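Diphthine synthase (Aeropyrum pernix, PDB 1WDE) probably catalyses the S-adenosyl-L-methionine-dependent trimethylation of the modified target histidine in elongation factor 2, giving diphthine on the way to diphthamide. Local coordinates at residues 211-217 with 244-250; 132-136 with 165-169. All coordinates share one frame; numbering follows the deposited sequence.

Interaction 1: 211-217 with 244-250; sequences LPSVLVE and VYSIVIP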
loop_
_atom_site.group_PDB
_atom_site.type_symbol
_atom_site.label_atom_id
_atom_site.label_comp_id
_atom_site.label_asym_id
_atom_site.label_seq_id
_atom_site.Cartn_x
_atom_site.Cartn_y
_atom_site.Cartn_z
ATOM N N LEU A 211 -0.508 -16.489 -12.607
ATOM C CA LEU A 211 0.753 -15.920 -12.128
ATOM C C LEU A 211 1.019 -16.232 -10.666
ATOM O O LEU A 211 0.090 -16.260 -9.866
ATOM C CB LEU A 211 0.717 -14.399 -12.249
ATOM C CG LEU A 211 0.641 -13.818 -13.654
ATOM C CD1 LEU A 211 0.353 -12.321 -13.567
ATOM C CD2 LEU A 211 1.967 -14.114 -14.355
ATOM N N PRO A 212 2.294 -16.450 -10.302
ATOM C CA PRO A 212 2.661 -16.730 -8.916
ATOM C C PRO A 212 2.568 -15.366 -8.227
ATOM O O PRO A 212 2.448 -14.324 -8.895
ATOM C CB PRO A 212 4.108 -17.222 -9.026
ATOM C CG PRO A 212 4.640 -16.404 -10.172
ATOM C CD PRO A 212 3.483 -16.505 -11.179
ATOM N N SER A 213 2.606 -15.358 -6.906
ATOM C CA SER A 213 2.525 -14.100 -6.176
ATOM C C SER A 213 3.074 -14.311 -4.788
ATOM O O SER A 213 3.242 -15.450 -4.348
ATOM C CB SER A 213 1.073 -13.604 -6.115
ATOM O OG SER A 213 0.249 -14.505 -5.377
ATOM N N VAL A 214 3.373 -13.214 -4.101
ATOM C CA VAL A 214 3.926 -13.297 -2.763
ATOM C C VAL A 214 2.980 -12.511 -1.864
ATOM O O VAL A 214 2.575 -11.401 -2.197
ATOM C CB VAL A 214 5.352 -12.675 -2.712
ATOM C CG1 VAL A 214 6.072 -13.096 -1.434
ATOM C CG2 VAL A 214 6.158 -13.105 -3.947
ATOM N N LEU A 215 2.622 -13.111 -0.739
ATOM C CA LEU A 215 1.728 -12.495 0.234
ATOM C C LEU A 215 2.651 -12.094 1.384
ATOM O O LEU A 215 3.347 -12.936 1.944
ATOM C CB LEU A 215 0.678 -13.516 0.709
ATOM C CG LEU A 215 -0.346 -12.958 1.718
ATOM C CD1 LEU A 215 -1.285 -11.982 1.022
ATOM C CD2 LEU A 215 -1.149 -14.111 2.319
ATOM N N VAL A 216 2.682 -10.808 1.724
ATOM C CA VAL A 216 3.592 -10.343 2.773
ATOM C C VAL A 216 2.935 -9.499 3.866
ATOM O O VAL A 216 2.029 -8.725 3.606
ATOM C CB VAL A 216 4.733 -9.467 2.167
ATOM C CG1 VAL A 216 5.870 -9.276 3.200
ATOM C CG2 VAL A 216 5.255 -10.093 0.893
ATOM N N GLU A 217 3.404 -9.672 5.093
ATOM C CA GLU A 217 2.920 -8.871 6.203
ATOM C C GLU A 217 4.176 -8.288 6.832
ATOM O O GLU A 217 5.004 -9.021 7.367
ATOM C CB GLU A 217 2.179 -9.705 7.255
ATOM C CG GLU A 217 1.728 -8.827 8.443
ATOM C CD GLU A 217 0.829 -9.540 9.427
ATOM O OE1 GLU A 217 1.149 -10.698 9.784
ATOM O OE2 GLU A 217 -0.193 -8.931 9.842
ATOM N N VAL A 244 -2.236 -7.932 8.232
ATOM C CA VAL A 244 -2.268 -6.719 7.419
ATOM C C VAL A 244 -1.263 -7.038 6.319
ATOM O O VAL A 244 -0.057 -6.972 6.522
ATOM C CB VAL A 244 -1.805 -5.507 8.231
ATOM C CG1 VAL A 244 -2.039 -4.225 7.439
ATOM C CG2 VAL A 244 -2.549 -5.469 9.558
ATOM N N TYR A 245 -1.778 -7.430 5.163
ATOM C CA TYR A 245 -0.930 -7.831 4.050
ATOM C C TYR A 245 -0.926 -6.893 2.863
ATOM O O TYR A 245 -1.792 -6.034 2.709
ATOM C CB TYR A 245 -1.396 -9.178 3.459
ATOM C CG TYR A 245 -1.488 -10.340 4.408
ATOM C CD1 TYR A 245 -2.712 -10.719 4.971
ATOM C CD2 TYR A 245 -0.362 -11.091 4.708
ATOM C CE1 TYR A 245 -2.808 -11.834 5.810
ATOM C CE2 TYR A 245 -0.437 -12.203 5.538
ATOM C CZ TYR A 245 -1.658 -12.576 6.082
ATOM O OH TYR A 245 -1.703 -13.721 6.839
ATOM N N SER A 246 0.067 -7.124 2.010
ATOM C CA SER A 246 0.175 -6.466 0.725
ATOM C C SER A 246 0.550 -7.671 -0.130
ATOM O O SER A 246 1.064 -8.686 0.386
ATOM C CB SER A 246 1.247 -5.357 0.710
ATOM O OG SER A 246 2.516 -5.860 1.071
ATOM N N ILE A 247 0.256 -7.595 -1.423
ATOM C CA ILE A 247 0.558 -8.690 -2.319
ATOM C C ILE A 247 1.540 -8.230 -3.399
ATOM O O ILE A 247 1.432 -7.126 -3.915
ATOM C CB ILE A 247 -0.749 -9.196 -2.972
ATOM C CG1 ILE A 247 -1.642 -9.853 -1.905
ATOM C CG2 ILE A 247 -0.440 -10.194 -4.070
ATOM C CD1 ILE A 247 -3.041 -10.122 -2.387
ATOM N N VAL A 248 2.549 -9.037 -3.681
ATOM C CA VAL A 248 3.443 -8.678 -4.757
ATOM C C VAL A 248 3.199 -9.705 -5.868
ATOM O O VAL A 248 3.227 -10.922 -5.622
ATOM C CB VAL A 248 4.920 -8.674 -4.301
ATOM C CG1 VAL A 248 5.851 -8.555 -5.523
ATOM C CG2 VAL A 248 5.152 -7.494 -3.358
ATOM N N ILE A 249 2.879 -9.203 -7.059
ATOM C CA ILE A 249 2.659 -10.031 -8.267
ATOM C C ILE A 249 3.888 -9.697 -9.136
ATOM O O ILE A 249 3.913 -8.707 -9.863
ATOM C CB ILE A 249 1.355 -9.630 -8.999
ATOM C CG1 ILE A 249 0.153 -9.810 -8.051
ATOM C CG2 ILE A 249 1.163 -10.506 -10.270
ATOM C CD1 ILE A 249 -1.125 -9.103 -8.550
ATOM N N PRO A 250 4.908 -10.553 -9.091
ATOM C CA PRO A 250 6.125 -10.297 -9.849
ATOM C C PRO A 250 6.082 -10.449 -11.352
ATOM O O PRO A 250 5.187 -11.110 -11.909
ATOM C CB PRO A 250 7.111 -11.261 -9.212
ATOM C CG PRO A 250 6.281 -12.470 -9.025
ATOM C CD PRO A 250 4.885 -11.950 -8.622
#
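Leu211 sends CD1 across to CG2 of Ile249, 3.8 Å away, the two side chains crossing at about a right angle just ahead of the paired strands. At Pro212 the carbonyl O rests against CD of Pro250; this oxygen is buried and has no polar partner in the model. From Ser213 onward the chain runs antiparallel to 246-249, the axes 4.7 Å apart. Val214 and Val248 form a hydrogen-bonded pair, with Val214 N to Val248 O and Val248 N to Val214 O both at 2.8 Å. Their isopropyl groups share one face of the sheet with Val216 and Ser246, the next hydrogen-bonded pair, and helix 122-130 packs on Val216 and Ser246. On the other face stands Leu215, its CG anti to the backbone N (chi1 -179°), which brings CD1 to 3.6 Å from CG1 of Ile247 and lays CD2 over a face of the Tyr245 ring, a CH-pi contact 4.0 Å from the centroid. The phenol OH beyond bonds to the carbonyl of Glu241. Glu217 reaches out extended, and its OE2 takes the Val244 N-H at 2.8 Å from above the carboxylate plane, while OE1 makes a salt bridge with Arg225. Shortening this side chain to an alanine is likely to leave the Val244 N-H without this acceptor and Arg225 without its carboxylate mate. With 225-229 flanking 213-217, these are neighbouring antiparallel strands of the mixed sheet in the tetrapyrrole methylase fold, and Tyr245 packs against Leu173, a probable S-adenosyl-L-methionine-binding residue.

Interaction 2: 132-136 with 165-169; sequences LSFYR and AGLHT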
loop_
_atom_site.group_PDB
_atom_site.type_symbol
_atom_site.label_atom_id
_atom_site.label_comp_id
_atom_site.label_asym_id
_atom_site.label_seq_id
_atom_site.Cartn_x
_atom_site.Cartn_y
_atom_site.Cartn_z
ATOM N N LEU A 132 13.013 -9.033 -3.417
ATOM C CA LEU A 132 13.024 -8.892 -4.873
ATOM C C LEU A 132 13.778 -7.595 -5.185
ATOM O O LEU A 132 13.925 -6.715 -4.315
ATOM C CB LEU A 132 11.594 -8.821 -5.424
ATOM C CG LEU A 132 10.857 -10.176 -5.358
ATOM C CD1 LEU A 132 9.435 -10.005 -5.815
ATOM C CD2 LEU A 132 11.574 -11.223 -6.228
ATOM N N SER A 133 14.243 -7.458 -6.418
ATOM C CA SER A 133 15.010 -6.261 -6.774
ATOM C C SER A 133 14.209 -4.974 -6.660
ATOM O O SER A 133 13.158 -4.809 -7.286
ATOM C CB SER A 133 15.574 -6.405 -8.185
ATOM O OG SER A 133 16.151 -5.195 -8.628
ATOM N N PHE A 134 14.709 -4.065 -5.836
ATOM C CA PHE A 134 14.062 -2.770 -5.631
ATOM C C PHE A 134 13.828 -2.072 -6.969
ATOM O O PHE A 134 12.753 -1.532 -7.210
ATOM C CB PHE A 134 14.950 -1.875 -4.742
ATOM C CG PHE A 134 14.545 -0.430 -4.743
ATOM C CD1 PHE A 134 15.234 0.499 -5.514
ATOM C CD2 PHE A 134 13.437 -0.011 -4.025
ATOM C CE1 PHE A 134 14.809 1.837 -5.571
ATOM C CE2 PHE A 134 13.006 1.319 -4.077
ATOM C CZ PHE A 134 13.697 2.239 -4.854
ATOM N N TYR A 135 14.817 -2.148 -7.855
ATOM C CA TYR A 135 14.766 -1.490 -9.162
ATOM C C TYR A 135 13.640 -1.970 -10.075
ATOM O O TYR A 135 13.228 -1.243 -10.983
ATOM C CB TYR A 135 16.093 -1.701 -9.902
ATOM C CG TYR A 135 17.302 -1.285 -9.109
ATOM C CD1 TYR A 135 17.655 0.071 -8.989
ATOM C CD2 TYR A 135 18.087 -2.239 -8.463
ATOM C CE1 TYR A 135 18.755 0.458 -8.246
ATOM C CE2 TYR A 135 19.189 -1.869 -7.714
ATOM C CZ TYR A 135 19.520 -0.524 -7.610
ATOM O OH TYR A 135 20.622 -0.175 -6.884
ATOM N N ARG A 136 13.151 -3.189 -9.837
ATOM C CA ARG A 136 12.119 -3.775 -10.676
ATOM C C ARG A 136 10.703 -3.559 -10.219
ATOM O O ARG A 136 9.770 -3.993 -10.893
ATOM C CB ARG A 136 12.367 -5.286 -10.865
ATOM C CG ARG A 136 13.650 -5.602 -11.637
ATOM C CD ARG A 136 13.693 -7.045 -12.098
ATOM N NE ARG A 136 12.710 -7.309 -13.144
ATOM C CZ ARG A 136 12.337 -8.528 -13.508
ATOM N NH1 ARG A 136 12.869 -9.582 -12.893
ATOM N NH2 ARG A 136 11.449 -8.691 -14.478
ATOM N N ALA A 165 6.373 -4.124 -18.939
ATOM C CA ALA A 165 7.564 -3.315 -18.732
ATOM C C ALA A 165 8.608 -4.112 -17.960
ATOM O O ALA A 165 9.705 -3.630 -17.712
ATOM C CB ALA A 165 7.210 -2.048 -17.968
ATOM N N GLY A 166 8.239 -5.332 -17.573
ATOM C CA GLY A 166 9.127 -6.196 -16.809
ATOM C C GLY A 166 9.201 -5.760 -15.345
ATOM O O GLY A 166 10.222 -5.960 -14.677
ATOM N N LEU A 167 8.114 -5.173 -14.844
ATOM C CA LEU A 167 8.068 -4.663 -13.479
ATOM C C LEU A 167 7.160 -5.462 -12.538
ATOM O O LEU A 167 6.130 -5.971 -12.951
ATOM C CB LEU A 167 7.595 -3.208 -13.489
ATOM C CG LEU A 167 8.360 -2.202 -14.367
ATOM C CD1 LEU A 167 7.671 -0.838 -14.321
ATOM C CD2 LEU A 167 9.774 -2.093 -13.875
ATOM N N HIS A 168 7.556 -5.542 -11.268
ATOM C CA HIS A 168 6.784 -6.255 -10.242
ATOM C C HIS A 168 5.667 -5.335 -9.756
ATOM O O HIS A 168 5.881 -4.133 -9.526
ATOM C CB HIS A 168 7.649 -6.601 -9.031
ATOM C CG HIS A 168 8.915 -7.331 -9.350
ATOM N ND1 HIS A 168 8.965 -8.401 -10.221
ATOM C CD2 HIS A 168 10.155 -7.230 -8.807
ATOM C CE1 HIS A 168 10.176 -8.930 -10.194
ATOM N NE2 HIS A 168 10.919 -8.239 -9.341
ATOM N N THR A 169 4.474 -5.895 -9.596
ATOM C CA THR A 169 3.335 -5.114 -9.137
ATOM C C THR A 169 3.174 -5.214 -7.618
ATOM O O THR A 169 3.337 -6.284 -7.019
ATOM C CB THR A 169 2.014 -5.625 -9.769
ATOM O OG1 THR A 169 2.068 -5.492 -11.195
ATOM C CG2 THR A 169 0.831 -4.827 -9.237
HETATM O O HOH W 1 12.507 -4.651 -14.848
#
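The His168 ring takes CD1 of Leu132 over one face, a CH-pi contact 4.3 Å from the centroid, and has the carbonyl O of Ser133 at its edge, near the ring plane. CB of Arg136 meets the ring obliquely, 3.6 Å from CD2. Further along the arginine, CE1 of His168 lies over one face of the guanidinium, offset toward its rim, with the two planes 46° apart. At the guanidinium's edge sits the carbonyl O of Gly166, gripped side-on by two nitrogens: NE at 3.2 Å and NH2 at 3.0 Å. The chain bends at chi3 (69°), turning the guanidinium back toward this oxygen. A water also joins the two residues, accepting from Arg136 NE and donating to Gly166 O, with the water oxygen 2.6 Å from Gly166 O. The backbones are tied by His168 N, which donates to Arg136 O at 2.7 Å, and CD2 of Leu167 comes alongside the same oxygen. Glu257 forms a salt bridge with Arg136 NH1 and accepts a hydrogen bond from His168 NE2, helping with Ala251 N at His168 ND1 to fix their rotation. Gly166, with positive phi, closes helix 153-165 in a Schellman motif, and the chain then enters strand 168-173. The contact thus joins that turn to the short 3-10 segment leading from helix 122-130 into the parallel strand 137-143, with helix 255-264 packed against Leu132.

How the interactions relate
Both contacts reach the mixed sheet, where strands 168-173 and 246-249 are neighbours, but they hold different parts of it. Interaction 1 lies in the buried interior, pairing two antiparallel strands through regular backbone bonds and aliphatic packing, with charge confined to its Glu217 end. Interaction 2 is only partly buried, at the place where two parallel strands begin, and relies on a guanidinium, an imidazole and a bridging water. The two meet directly: Ile249 O and Thr169 N are 2.9 Å apart, a probable hydrogen bond, and Val248 CG1 packs on Leu132 CD1. Along the chain, 132-136 with 165-169 is complete before 211-217 begins.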